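Putative uncharacterized protein smu.1604c (Streptococcus mutans, PDB 3L9F) is probably a PadR-family transcription regulator that binds DNA as a dimer through a winged-helix domain, though its own target and signal are not established. Local coordinates at residues M35-S46 and G109-L117; L45-I55 and P98-T106. All coordinates share one frame; numbering follows the deposited sequence.

Interaction 1. Residues M35-S46 and G109-L117; sequences MQGKDIILGILS and GKKELASYL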
ATOM      1  N   MET A  35       5.878  -6.826   6.108  1.00 41.36           N
ATOM      2  CA  MET A  35       5.392  -6.103   7.276  1.00 47.16           C
ATOM      3  C   MET A  35       3.987  -6.543   7.684  1.00 39.82           C
ATOM      4  O   MET A  35       3.035  -6.421   6.904  1.00 40.40           O
ATOM      5  CB  MET A  35       5.388  -4.602   7.010  1.00 38.28           C
ATOM      6  CG  MET A  35       5.112  -3.796   8.254  1.00 38.36           C
ATOM      7  SD  MET A  35       4.414  -2.172   7.922  1.00 52.94           S
ATOM      8  CE  MET A  35       4.632  -1.448   9.526  1.00 18.25           C
ATOM      9  N   GLN A  36       3.857  -7.029   8.917  1.00 43.37           N
ATOM     10  CA  GLN A  36       2.596  -7.606   9.384  1.00 41.26           C
ATOM     11  C   GLN A  36       1.835  -6.740  10.401  1.00 40.01           C
ATOM     12  O   GLN A  36       2.422  -5.880  11.084  1.00 30.32           O
ATOM     13  CB  GLN A  36       2.841  -9.007   9.961  1.00 36.37           C
ATOM     14  N   GLY A  37       0.527  -6.982  10.491  1.00 26.65           N
ATOM     15  CA  GLY A  37      -0.312  -6.329  11.478  1.00 24.81           C
ATOM     16  C   GLY A  37       0.194  -6.586  12.888  1.00 22.62           C
ATOM     17  O   GLY A  37       0.125  -5.712  13.751  1.00 20.79           O
ATOM     18  N   LYS A  38       0.707  -7.789  13.124  1.00 20.10           N
ATOM     19  CA  LYS A  38       1.195  -8.157  14.449  1.00 20.49           C
ATOM     20  C   LYS A  38       2.279  -7.202  14.942  1.00 23.51           C
ATOM     21  O   LYS A  38       2.350  -6.897  16.130  1.00 17.13           O
ATOM     22  CB  LYS A  38       1.719  -9.599  14.461  1.00 27.30           C
ATOM     23  CG  LYS A  38       2.906  -9.830  13.537  1.00 34.26           C
ATOM     24  CD  LYS A  38       4.047 -10.559  14.234  1.00 44.38           C
ATOM     25  CE  LYS A  38       3.677 -11.999  14.537  1.00 54.27           C
ATOM     26  NZ  LYS A  38       4.887 -12.835  14.778  1.00 59.69           N
ATOM     27  N   ASP A  39       3.121  -6.726  14.029  1.00 19.80           N
ATOM     28  CA  ASP A  39       4.247  -5.890  14.422  1.00 20.19           C
ATOM     29  C   ASP A  39       3.780  -4.484  14.776  1.00 14.23           C
ATOM     30  O   ASP A  39       4.271  -3.874  15.730  1.00 18.06           O
ATOM     31  CB  ASP A  39       5.299  -5.842  13.313  1.00 28.90           C
ATOM     32  CG  ASP A  39       5.727  -7.228  12.861  1.00 33.15           C
ATOM     33  OD1 ASP A  39       6.244  -7.987  13.707  1.00 29.54           O
ATOM     34  OD2 ASP A  39       5.536  -7.553  11.668  1.00 36.41           O
ATOM     35  N   ILE A  40       2.845  -3.955  14.007  1.00 13.99           N
ATOM     36  CA  ILE A  40       2.381  -2.614  14.317  1.00 15.36           C
ATOM     37  C   ILE A  40       1.540  -2.627  15.601  1.00 15.39           C
ATOM     38  O   ILE A  40       1.554  -1.658  16.371  1.00 16.64           O
ATOM     39  CB  ILE A  40       1.622  -1.981  13.152  1.00 18.36           C
ATOM     40  CG1 ILE A  40       1.306  -0.516  13.472  1.00 16.20           C
ATOM     41  CG2 ILE A  40       0.376  -2.771  12.855  1.00 21.03           C
ATOM     42  CD1 ILE A  40       0.999   0.303  12.249  1.00 25.31           C
ATOM     43  N   ILE A  41       0.840  -3.730  15.856  1.00 11.65           N
ATOM     44  CA  ILE A  41       0.062  -3.824  17.087  1.00 11.26           C
ATOM     45  C   ILE A  41       0.974  -3.904  18.301  1.00 15.54           C
ATOM     46  O   ILE A  41       0.721  -3.252  19.312  1.00 15.16           O
ATOM     47  CB  ILE A  41      -0.957  -4.990  17.055  1.00 19.64           C
ATOM     48  CG1 ILE A  41      -2.103  -4.641  16.101  1.00 20.43           C
ATOM     49  CG2 ILE A  41      -1.510  -5.262  18.456  1.00 16.44           C
ATOM     50  CD1 ILE A  41      -2.906  -5.830  15.645  1.00 22.58           C
ATOM     51  N   LEU A  42       2.046  -4.687  18.209  1.00 11.77           N
ATOM     52  CA  LEU A  42       3.011  -4.719  19.305  1.00 11.53           C
ATOM     53  C   LEU A  42       3.601  -3.339  19.524  1.00 14.21           C
ATOM     54  O   LEU A  42       3.835  -2.933  20.664  1.00 12.33           O
ATOM     55  CB  LEU A  42       4.130  -5.717  19.028  1.00 13.87           C
ATOM     56  CG  LEU A  42       3.698  -7.160  19.226  1.00 10.90           C
ATOM     57  CD1 LEU A  42       4.857  -8.088  18.847  1.00 12.36           C
ATOM     58  CD2 LEU A  42       3.279  -7.358  20.677  1.00 12.43           C
ATOM     59  N   GLY A  43       3.855  -2.629  18.429  1.00 12.81           N
ATOM     60  CA  GLY A  43       4.305  -1.249  18.521  1.00 12.35           C
ATOM     61  C   GLY A  43       3.331  -0.367  19.290  1.00 12.39           C
ATOM     62  O   GLY A  43       3.732   0.397  20.183  1.00 10.96           O
ATOM     63  N   ILE A  44       2.049  -0.470  18.945  1.00 10.42           N
ATOM     64  CA  ILE A  44       1.014   0.308  19.618  1.00 11.42           C
ATOM     65  C   ILE A  44       0.949  -0.030  21.100  1.00 13.44           C
ATOM     66  O   ILE A  44       0.762   0.853  21.938  1.00 14.05           O
ATOM     67  CB  ILE A  44      -0.362   0.068  18.979  1.00 13.59           C
ATOM     68  CG1 ILE A  44      -0.428   0.745  17.614  1.00 13.07           C
ATOM     69  CG2 ILE A  44      -1.471   0.586  19.875  1.00 11.04           C
ATOM     70  CD1 ILE A  44      -1.612   0.341  16.803  1.00 10.36           C
ATOM     71  N   LEU A  45       1.143  -1.307  21.422  1.00 11.83           N
ATOM     72  CA  LEU A  45       1.082  -1.758  22.812  1.00 14.01           C
ATOM     73  C   LEU A  45       2.418  -1.648  23.550  1.00 17.57           C
ATOM     74  O   LEU A  45       2.516  -2.037  24.709  1.00 17.49           O
ATOM     75  CB  LEU A  45       0.566  -3.198  22.882  1.00 13.99           C
ATOM     76  CG  LEU A  45      -0.891  -3.366  22.469  1.00 12.66           C
ATOM     77  CD1 LEU A  45      -1.274  -4.839  22.439  1.00 10.57           C
ATOM     78  CD2 LEU A  45      -1.784  -2.594  23.440  1.00 14.43           C
ATOM     79  N   SER A  46       3.452  -1.114  22.914  1.00 14.25           N
ATOM     80  CA  SER A  46       4.749  -1.092  23.592  1.00 13.16           C
ATOM     81  C   SER A  46       4.729  -0.251  24.866  1.00 18.66           C
ATOM     82  O   SER A  46       5.296  -0.649  25.879  1.00 20.76           O
ATOM     83  CB  SER A  46       5.882  -0.633  22.664  1.00 16.63           C
ATOM     84  OG  SER A  46       5.667   0.690  22.213  1.00 27.23           O
ATOM     85  N   GLY A 109       6.440 -10.350  24.225  1.00 17.08           N
ATOM     86  CA  GLY A 109       5.961  -9.422  23.219  1.00 16.63           C
ATOM     87  C   GLY A 109       6.936  -8.277  23.008  1.00 12.87           C
ATOM     88  O   GLY A 109       7.164  -7.857  21.877  1.00 17.41           O
ATOM     89  N   LYS A 110       7.507  -7.763  24.094  1.00 13.82           N
ATOM     90  CA  LYS A 110       8.480  -6.683  24.002  1.00 14.29           C
ATOM     91  C   LYS A 110       9.724  -7.182  23.274  1.00 23.22           C
ATOM     92  O   LYS A 110      10.294  -6.470  22.451  1.00 21.60           O
ATOM     93  CB  LYS A 110       8.875  -6.171  25.392  1.00 15.55           C
ATOM     94  CG  LYS A 110       7.828  -5.326  26.102  1.00 16.40           C
ATOM     95  CD  LYS A 110       8.246  -5.093  27.557  1.00 24.06           C
ATOM     96  CE  LYS A 110       7.288  -4.178  28.306  1.00 34.18           C
ATOM     97  NZ  LYS A 110       7.624  -4.141  29.764  1.00 41.10           N
ATOM     98  N   LYS A 111      10.134  -8.411  23.588  1.00 17.12           N
ATOM     99  CA  LYS A 111      11.265  -9.054  22.913  1.00 20.02           C
ATOM    100  C   LYS A 111      11.034  -9.125  21.408  1.00 19.22           C
ATOM    101  O   LYS A 111      11.941  -8.854  20.616  1.00 22.97           O
ATOM    102  CB  LYS A 111      11.498 -10.471  23.463  1.00 22.22           C
ATOM    103  CG  LYS A 111      12.686 -11.202  22.836  1.00 26.27           C
ATOM    104  N   GLU A 112       9.819  -9.494  21.020  1.00 19.78           N
ATOM    105  CA  GLU A 112       9.496  -9.664  19.612  1.00 19.49           C
ATOM    106  C   GLU A 112       9.523  -8.336  18.874  1.00 20.37           C
ATOM    107  O   GLU A 112       9.965  -8.260  17.728  1.00 17.24           O
ATOM    108  CB  GLU A 112       8.130 -10.319  19.449  1.00 20.61           C
ATOM    109  CG  GLU A 112       7.658 -10.375  18.013  1.00 25.68           C
ATOM    110  CD  GLU A 112       6.807 -11.596  17.721  1.00 46.34           C
ATOM    111  OE1 GLU A 112       6.998 -12.628  18.400  1.00 49.61           O
ATOM    112  OE2 GLU A 112       5.959 -11.526  16.804  1.00 48.83           O
ATOM    113  N   LEU A 113       9.025  -7.296  19.528  1.00 18.28           N
ATOM    114  CA  LEU A 113       9.060  -5.956  18.964  1.00 17.12           C
ATOM    115  C   LEU A 113      10.506  -5.508  18.788  1.00 16.64           C
ATOM    116  O   LEU A 113      10.892  -5.038  17.720  1.00 20.87           O
ATOM    117  CB  LEU A 113       8.314  -4.986  19.881  1.00 14.22           C
ATOM    118  CG  LEU A 113       8.264  -3.547  19.383  1.00 16.69           C
ATOM    119  CD1 LEU A 113       7.611  -3.495  17.997  1.00 16.53           C
ATOM    120  CD2 LEU A 113       7.520  -2.661  20.388  1.00 17.14           C
ATOM    121  N   ALA A 114      11.309  -5.664  19.837  1.00 16.12           N
ATOM    122  CA  ALA A 114      12.717  -5.264  19.782  1.00 17.14           C
ATOM    123  C   ALA A 114      13.425  -5.969  18.632  1.00 17.26           C
ATOM    124  O   ALA A 114      14.168  -5.347  17.884  1.00 21.23           O
ATOM    125  CB  ALA A 114      13.417  -5.558  21.107  1.00 16.64           C
ATOM    126  N   SER A 115      13.177  -7.269  18.490  1.00 18.83           N
ATOM    127  CA  SER A 115      13.760  -8.047  17.406  1.00 24.02           C
ATOM    128  C   SER A 115      13.330  -7.482  16.069  1.00 19.57           C
ATOM    129  O   SER A 115      14.146  -7.263  15.180  1.00 18.32           O
ATOM    130  CB  SER A 115      13.331  -9.511  17.504  1.00 21.78           C
ATOM    131  OG  SER A 115      13.761 -10.073  18.732  1.00 29.38           O
ATOM    132  N   TYR A 116      12.034  -7.237  15.929  1.00 14.71           N
ATOM    133  CA  TYR A 116      11.516  -6.729  14.676  1.00 15.72           C
ATOM    134  C   TYR A 116      12.157  -5.398  14.298  1.00 16.01           C
ATOM    135  O   TYR A 116      12.451  -5.150  13.129  1.00 18.90           O
ATOM    136  CB  TYR A 116      10.003  -6.562  14.736  1.00 19.14           C
ATOM    137  CG  TYR A 116       9.455  -6.066  13.431  1.00 21.03           C
ATOM    138  CD1 TYR A 116       9.140  -6.952  12.415  1.00 22.57           C
ATOM    139  CD2 TYR A 116       9.302  -4.709  13.191  1.00 19.27           C
ATOM    140  CE1 TYR A 116       8.657  -6.507  11.208  1.00 30.09           C
ATOM    141  CE2 TYR A 116       8.819  -4.249  11.987  1.00 18.64           C
ATOM    142  CZ  TYR A 116       8.496  -5.153  10.998  1.00 27.37           C
ATOM    143  OH  TYR A 116       8.014  -4.717   9.786  1.00 25.63           O
ATOM    144  N   LEU A 117      12.354  -4.528  15.281  1.00 16.27           N
ATOM    145  CA  LEU A 117      12.944  -3.221  15.005  1.00 19.24           C
ATOM    146  C   LEU A 117      14.449  -3.326  14.704  1.00 20.77           C
ATOM    147  O   LEU A 117      15.069  -2.376  14.212  1.00 22.47           O
ATOM    148  CB  LEU A 117      12.661  -2.242  16.154  1.00 21.56           C
ATOM    149  CG  LEU A 117      11.187  -1.850  16.339  1.00 22.17           C
ATOM    150  CD1 LEU A 117      11.054  -0.818  17.451  1.00 25.09           C
ATOM    151  CD2 LEU A 117      10.573  -1.328  15.045  1.00 17.84           C
TER
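Asp-39 lays its carboxylate over one face of the Tyr-116 ring, the two planes only 19° apart and the group shifted toward the ring's CD1-CE1 rim. Asp-39 CB sits almost on the ring normal, 3.9 Å from the centroid of Tyr-116, a CH-pi contact; Asp-39 OD2 comes to 3.3 Å from Tyr-116 CE1. Chi1 of -53° sets the carboxylate of Asp-39 beside its own backbone N, and there OD2 accepts from Gln-36 N with its anti lone pair, closing the first turn of the helix. Tyr-116 reaches across because its ring points anti to its backbone N, which brings OH to 3.4 Å from Met-35 CG. That hydroxyl is hydrogen-bonded to Asp-129 of the second subunit, whose Arg-133 makes a cation-pi contact with the ring, so this end of the contact belongs to the dimer interface too. One turn back along helix 107-118, Glu-112 OE2 takes Lys-38 NZ at 2.6 Å, on the syn side and somewhat out of the carboxylate plane, in a salt bridge that probably also offsets the nearby charge of Asp-39. Next to the bridge, Leu-42 CD1 rests on the methylene Glu-112 CG at 3.7 Å. Leu-113 straddles the end of helix 37-44: CD1 lies over the backbone of Gly-43, while CD2 presses on Ser-46 CB at a tight 3.5 Å. Ser-46 OG turns back to Gly-43 O, which also receives Ser-46 N. The two helices cross at -115° with axes 9.6 Å apart, and this steep packing of the first helix against the one after the wing is consistent with the winged-helix domain of PadR regulators.

Interaction 2. Residues L45-I55 and P98-T106; sequences LSKKERSGYEI and PNKNIYAIT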
ATOM      1  N   LEU A  45       1.143  -1.307  21.422  1.00 11.83           N
ATOM      2  CA  LEU A  45       1.082  -1.758  22.812  1.00 14.01           C
ATOM      3  C   LEU A  45       2.418  -1.648  23.550  1.00 17.57           C
ATOM      4  O   LEU A  45       2.516  -2.037  24.709  1.00 17.49           O
ATOM      5  CB  LEU A  45       0.566  -3.198  22.882  1.00 13.99           C
ATOM      6  CG  LEU A  45      -0.891  -3.366  22.469  1.00 12.66           C
ATOM      7  CD1 LEU A  45      -1.274  -4.839  22.439  1.00 10.57           C
ATOM      8  CD2 LEU A  45      -1.784  -2.594  23.440  1.00 14.43           C
ATOM      9  N   SER A  46       3.452  -1.114  22.914  1.00 14.25           N
ATOM     10  CA  SER A  46       4.749  -1.092  23.592  1.00 13.16           C
ATOM     11  C   SER A  46       4.729  -0.251  24.866  1.00 18.66           C
ATOM     12  O   SER A  46       5.296  -0.649  25.879  1.00 20.76           O
ATOM     13  CB  SER A  46       5.882  -0.633  22.664  1.00 16.63           C
ATOM     14  OG  SER A  46       5.667   0.690  22.213  1.00 27.23           O
ATOM     15  N   LYS A  47       4.071   0.906  24.811  1.00 19.92           N
ATOM     16  CA  LYS A  47       4.143   1.879  25.903  1.00 24.21           C
ATOM     17  C   LYS A  47       2.945   1.894  26.857  1.00 24.12           C
ATOM     18  O   LYS A  47       3.050   2.428  27.962  1.00 27.88           O
ATOM     19  CB  LYS A  47       4.343   3.292  25.348  1.00 28.04           C
ATOM     20  CG  LYS A  47       5.688   3.540  24.691  1.00 34.62           C
ATOM     21  CD  LYS A  47       5.738   4.964  24.149  1.00 41.04           C
ATOM     22  CE  LYS A  47       7.007   5.232  23.357  1.00 53.37           C
ATOM     23  NZ  LYS A  47       7.045   6.632  22.846  1.00 50.91           N
ATOM     24  N   LYS A  48       1.818   1.321  26.446  1.00 11.90           N
ATOM     25  CA  LYS A  48       0.582   1.445  27.218  1.00 11.55           C
ATOM     26  C   LYS A  48      -0.323   0.217  27.057  1.00 13.03           C
ATOM     27  O   LYS A  48      -0.412  -0.349  25.958  1.00 13.92           O
ATOM     28  CB  LYS A  48      -0.210   2.670  26.735  1.00 17.33           C
ATOM     29  CG  LYS A  48       0.456   4.039  26.907  1.00 18.05           C
ATOM     30  CD  LYS A  48       0.430   4.460  28.363  1.00 19.14           C
ATOM     31  CE  LYS A  48       0.691   5.943  28.529  1.00 18.11           C
ATOM     32  NZ  LYS A  48       0.558   6.332  29.960  1.00 18.19           N
ATOM     33  N   GLU A  49      -0.991  -0.189  28.141  1.00 13.01           N
ATOM     34  CA  GLU A  49      -2.134  -1.102  28.032  1.00 12.76           C
ATOM     35  C   GLU A  49      -3.265  -0.324  27.373  1.00 11.99           C
ATOM     36  O   GLU A  49      -3.525   0.833  27.724  1.00 13.16           O
ATOM     37  CB  GLU A  49      -2.593  -1.602  29.411  1.00 14.28           C
ATOM     38  CG  GLU A  49      -1.515  -2.323  30.211  1.00 15.35           C
ATOM     39  CD  GLU A  49      -2.084  -3.172  31.348  1.00 20.15           C
ATOM     40  OE1 GLU A  49      -3.326  -3.298  31.460  1.00 16.52           O
ATOM     41  OE2 GLU A  49      -1.283  -3.731  32.123  1.00 21.14           O
ATOM     42  N   ARG A  50      -3.926  -0.933  26.397  1.00  9.62           N
ATOM     43  CA  ARG A  50      -4.970  -0.234  25.660  1.00 10.24           C
ATOM     44  C   ARG A  50      -6.170  -1.135  25.394  1.00 11.90           C
ATOM     45  O   ARG A  50      -6.010  -2.321  25.147  1.00  9.59           O
ATOM     46  CB  ARG A  50      -4.435   0.269  24.322  1.00 11.48           C
ATOM     47  CG  ARG A  50      -3.129   1.056  24.402  1.00 11.05           C
ATOM     48  CD  ARG A  50      -2.841   1.697  23.052  1.00 12.52           C
ATOM     49  NE  ARG A  50      -1.475   2.192  22.933  1.00 11.29           N
ATOM     50  CZ  ARG A  50      -1.085   3.414  23.273  1.00 14.68           C
ATOM     51  NH1 ARG A  50      -1.951   4.278  23.790  1.00  8.73           N
ATOM     52  NH2 ARG A  50       0.180   3.770  23.099  1.00 15.61           N
ATOM     53  N   SER A  51      -7.366  -0.566  25.446  1.00  9.45           N
ATOM     54  CA  SER A  51      -8.565  -1.285  25.031  1.00 12.64           C
ATOM     55  C   SER A  51      -8.534  -1.550  23.524  1.00 11.33           C
ATOM     56  O   SER A  51      -7.838  -0.867  22.775  1.00 11.63           O
ATOM     57  CB  SER A  51      -9.811  -0.467  25.341  1.00 10.68           C
ATOM     58  OG  SER A  51      -9.864   0.694  24.514  1.00  9.38           O
ATOM     59  N   GLY A  52      -9.313  -2.526  23.080  1.00 11.38           N
ATOM     60  CA  GLY A  52      -9.497  -2.741  21.649  1.00 10.69           C
ATOM     61  C   GLY A  52      -9.980  -1.483  20.944  1.00 15.30           C
ATOM     62  O   GLY A  52      -9.550  -1.182  19.821  1.00 11.66           O
ATOM     63  N   TYR A  53     -10.879  -0.744  21.597  1.00 10.34           N
ATOM     64  CA  TYR A  53     -11.386   0.495  21.034  1.00 10.87           C
ATOM     65  C   TYR A  53     -10.223   1.420  20.722  1.00  8.68           C
ATOM     66  O   TYR A  53     -10.143   1.985  19.633  1.00 11.30           O
ATOM     67  CB  TYR A  53     -12.268   1.240  22.027  1.00  8.08           C
ATOM     68  CG  TYR A  53     -13.546   0.562  22.454  1.00  8.63           C
ATOM     69  CD1 TYR A  53     -14.324  -0.148  21.558  1.00  9.81           C
ATOM     70  CD2 TYR A  53     -14.006   0.702  23.760  1.00 14.39           C
ATOM     71  CE1 TYR A  53     -15.537  -0.739  21.957  1.00 14.10           C
ATOM     72  CE2 TYR A  53     -15.196   0.119  24.174  1.00 13.27           C
ATOM     73  CZ  TYR A  53     -15.955  -0.603  23.270  1.00 13.00           C
ATOM     74  OH  TYR A  53     -17.136  -1.167  23.692  1.00 13.78           O
ATOM     75  N   GLU A  54      -9.349   1.599  21.708  1.00  8.64           N
ATOM     76  CA  GLU A  54      -8.239   2.534  21.591  1.00 11.30           C
ATOM     77  C   GLU A  54      -7.220   2.078  20.539  1.00 10.05           C
ATOM     78  O   GLU A  54      -6.681   2.885  19.776  1.00  6.71           O
ATOM     79  CB  GLU A  54      -7.554   2.722  22.951  1.00  8.53           C
ATOM     80  CG  GLU A  54      -6.462   3.751  22.908  1.00 10.56           C
ATOM     81  CD  GLU A  54      -5.866   4.012  24.265  1.00 13.57           C
ATOM     82  OE1 GLU A  54      -6.626   3.999  25.254  1.00 13.76           O
ATOM     83  OE2 GLU A  54      -4.641   4.235  24.336  1.00 18.19           O
ATOM     84  N   ILE A  55      -6.946   0.781  20.503  1.00  9.06           N
ATOM     85  CA  ILE A  55      -6.012   0.250  19.512  1.00  7.51           C
ATOM     86  C   ILE A  55      -6.569   0.504  18.116  1.00 11.98           C
ATOM     87  O   ILE A  55      -5.862   0.947  17.209  1.00 10.77           O
ATOM     88  CB  ILE A  55      -5.810  -1.261  19.690  1.00 10.28           C
ATOM     89  CG1 ILE A  55      -5.009  -1.534  20.966  1.00  9.17           C
ATOM     90  CG2 ILE A  55      -5.079  -1.829  18.489  1.00 14.45           C
ATOM     91  CD1 ILE A  55      -5.093  -2.990  21.415  1.00 10.07           C
ATOM     92  N   PRO A  98     -21.324  -2.590  27.175  1.00 13.27           N
ATOM     93  CA  PRO A  98     -20.679  -3.744  26.555  1.00  9.43           C
ATOM     94  C   PRO A  98     -19.387  -4.050  27.304  1.00 11.27           C
ATOM     95  O   PRO A  98     -18.764  -3.139  27.891  1.00 12.01           O
ATOM     96  CB  PRO A  98     -20.336  -3.251  25.141  1.00 11.89           C
ATOM     97  CG  PRO A  98     -21.094  -1.997  24.939  1.00 13.01           C
ATOM     98  CD  PRO A  98     -21.360  -1.414  26.288  1.00 12.01           C
ATOM     99  N   ASN A  99     -18.995  -5.315  27.305  1.00 10.69           N
ATOM    100  CA  ASN A  99     -17.667  -5.681  27.769  1.00 11.68           C
ATOM    101  C   ASN A  99     -16.616  -4.900  26.997  1.00 11.59           C
ATOM    102  O   ASN A  99     -16.788  -4.601  25.803  1.00 12.97           O
ATOM    103  CB  ASN A  99     -17.431  -7.172  27.565  1.00 11.36           C
ATOM    104  CG  ASN A  99     -18.254  -8.022  28.496  1.00 13.25           C
ATOM    105  OD1 ASN A  99     -18.927  -7.516  29.390  1.00 12.14           O
ATOM    106  ND2 ASN A  99     -18.183  -9.333  28.311  1.00 15.77           N
ATOM    107  N   LYS A 100     -15.522  -4.595  27.686  1.00 12.26           N
ATOM    108  CA  LYS A 100     -14.392  -3.857  27.124  1.00 15.92           C
ATOM    109  C   LYS A 100     -13.160  -4.751  27.237  1.00 17.11           C
ATOM    110  O   LYS A 100     -12.895  -5.296  28.305  1.00 16.87           O
ATOM    111  CB  LYS A 100     -14.196  -2.575  27.947  1.00 14.72           C
ATOM    112  CG  LYS A 100     -13.078  -1.667  27.485  1.00 21.59           C
ATOM    113  CD  LYS A 100     -13.099  -0.350  28.259  1.00 20.71           C
ATOM    114  CE  LYS A 100     -13.163  -0.584  29.758  1.00 26.88           C
ATOM    115  NZ  LYS A 100     -13.285   0.689  30.513  1.00 31.82           N
ATOM    116  N   ASN A 101     -12.410  -4.919  26.154  1.00 12.66           N
ATOM    117  CA  ASN A 101     -11.189  -5.718  26.221  1.00 15.09           C
ATOM    118  C   ASN A 101      -9.951  -4.854  26.368  1.00 11.16           C
ATOM    119  O   ASN A 101      -9.729  -3.946  25.580  1.00 12.62           O
ATOM    120  CB  ASN A 101     -11.067  -6.604  24.991  1.00 15.15           C
ATOM    121  CG  ASN A 101     -12.261  -7.512  24.829  1.00 23.38           C
ATOM    122  OD1 ASN A 101     -12.829  -7.977  25.815  1.00 21.30           O
ATOM    123  ND2 ASN A 101     -12.660  -7.755  23.586  1.00 26.07           N
ATOM    124  N   ILE A 102      -9.159  -5.121  27.396  1.00 10.07           N
ATOM    125  CA  ILE A 102      -7.927  -4.379  27.602  1.00 10.02           C
ATOM    126  C   ILE A 102      -6.733  -5.277  27.279  1.00 13.42           C
ATOM    127  O   ILE A 102      -6.619  -6.380  27.814  1.00 13.62           O
ATOM    128  CB  ILE A 102      -7.810  -3.880  29.063  1.00 11.21           C
ATOM    129  CG1 ILE A 102      -9.056  -3.100  29.480  1.00 15.64           C
ATOM    130  CG2 ILE A 102      -6.530  -3.062  29.257  1.00 14.18           C
ATOM    131  CD1 ILE A 102      -9.408  -1.967  28.571  1.00 17.81           C
ATOM    132  N   TYR A 103      -5.843  -4.802  26.410  1.00 11.59           N
ATOM    133  CA  TYR A 103      -4.676  -5.589  25.990  1.00 10.83           C
ATOM    134  C   TYR A 103      -3.380  -5.022  26.537  1.00 13.55           C
ATOM    135  O   TYR A 103      -3.204  -3.802  26.586  1.00 12.68           O
ATOM    136  CB  TYR A 103      -4.608  -5.646  24.461  1.00 11.01           C
ATOM    137  CG  TYR A 103      -5.850  -6.234  23.848  1.00 11.89           C
ATOM    138  CD1 TYR A 103      -5.961  -7.604  23.651  1.00 14.50           C
ATOM    139  CD2 TYR A 103      -6.921  -5.429  23.485  1.00 12.64           C
ATOM    140  CE1 TYR A 103      -7.094  -8.160  23.100  1.00 13.84           C
ATOM    141  CE2 TYR A 103      -8.066  -5.978  22.926  1.00 13.24           C
ATOM    142  CZ  TYR A 103      -8.144  -7.351  22.735  1.00 15.86           C
ATOM    143  OH  TYR A 103      -9.275  -7.918  22.182  1.00 11.54           O
ATOM    144  N   ALA A 104      -2.469  -5.909  26.934  1.00  9.58           N
ATOM    145  CA  ALA A 104      -1.192  -5.487  27.477  1.00 10.35           C
ATOM    146  C   ALA A 104      -0.071  -6.320  26.872  1.00 15.76           C
ATOM    147  O   ALA A 104      -0.189  -7.535  26.759  1.00 15.59           O
ATOM    148  CB  ALA A 104      -1.185  -5.618  29.000  1.00 13.08           C
ATOM    149  N   ILE A 105       1.018  -5.674  26.487  1.00 13.47           N
ATOM    150  CA  ILE A 105       2.162  -6.418  25.975  1.00 11.97           C
ATOM    151  C   ILE A 105       2.793  -7.244  27.104  1.00 14.40           C
ATOM    152  O   ILE A 105       2.722  -6.864  28.282  1.00 15.37           O
ATOM    153  CB  ILE A 105       3.204  -5.463  25.356  1.00 17.85           C
ATOM    154  CG1 ILE A 105       4.124  -6.213  24.384  1.00 13.46           C
ATOM    155  CG2 ILE A 105       3.996  -4.729  26.446  1.00 13.84           C
ATOM    156  CD1 ILE A 105       4.962  -5.290  23.507  1.00 15.08           C
ATOM    157  N   THR A 106       3.377  -8.386  26.749  1.00 14.27           N
ATOM    158  CA  THR A 106       4.115  -9.212  27.705  1.00 15.46           C
ATOM    159  C   THR A 106       5.611  -9.067  27.459  1.00 22.78           C
ATOM    160  O   THR A 106       6.025  -8.475  26.469  1.00 18.35           O
ATOM    161  CB  THR A 106       3.784 -10.700  27.537  1.00 16.45           C
ATOM    162  OG1 THR A 106       4.280 -11.148  26.268  1.00 20.16           O
ATOM    163  CG2 THR A 106       2.280 -10.935  27.598  1.00 15.40           C
TER
HETATM  164  O   HOH W   1       0.990  -2.943  26.745  1.00 15.88           O
HETATM  165  O   HOH W   2     -12.493  -2.889  23.658  1.00 15.68           O
HETATM  166  O   HOH W   3     -17.574  -1.013  26.536  1.00 16.56           O
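With chi1 at -58°, Tyr-103 carries its ring beside its own backbone N and across to the start of helix 52-62, where Gly-52 N meets the ring edge in plane, 3.7 Å from Tyr-103 CE2. Ile-55 CD1 also packs on the ring, 3.7 Å from Tyr-103 CD2, and Leu-45 CD1 touches Tyr-103 CB. Beside these side-chain contacts the backbones pair: Arg-50 and Tyr-103 form an antiparallel hydrogen-bonded pair, Tyr-103 N giving to Arg-50 O at 2.8 Å and Arg-50 N returning to Tyr-103 O. Gly-52 N then bonds Asn-101 O, nearly along its C=O axis. This short strand 50-51 is added to the hairpin of 87-92 and 100-105, the small three-stranded sheet of a winged helix, in which the hairpin is the wing. On the other side of the sheet from Tyr-103, Ile-102 CD1 lies 3.6 Å from Ser-51 CB. Ser-51 also caps the helix, its OG accepting from Glu-54 N at 3.0 Å, while Arg-50 NH1 grips Glu-54 OE2 in a salt bridge lying in the guanidinium plane. Lys-48 CB covers one face of that guanidinium. The straight side chain of Glu-49 lies against strand 100-105, its CG and CD resting on Ala-104 CB. Where the two backbones part, one water accepts from Ile-105 N at 2.7 Å and donates to Leu-45 O, with a weak bond to Lys-48 O; at the far end another water joins Tyr-53 OH to Pro-98 O.

Overall arrangement
Interaction 2 is nested inside the loop that interaction 1 closes, and the two share Leu-45 and Ser-46, where helix 37-44 runs on to strand 50-51. Strand 100-105 likewise leads straight into helix 107-118, so both contacts join the same two stretches of chain, once as helix on helix and once as a short strand, with the helix start that follows it, on strand 100-105. Interaction 1 is partly buried, relies on side chains, and extends to the second subunit; interaction 2 lies mostly at the surface and uses backbone bonds and waters, with only Leu-45, Ile-55 and Tyr-103 buried. Ile-105 CD1 packs between them, 3.6 Å from Lys-110 N, and Arg-50 NE probably bonds Ile-44 O.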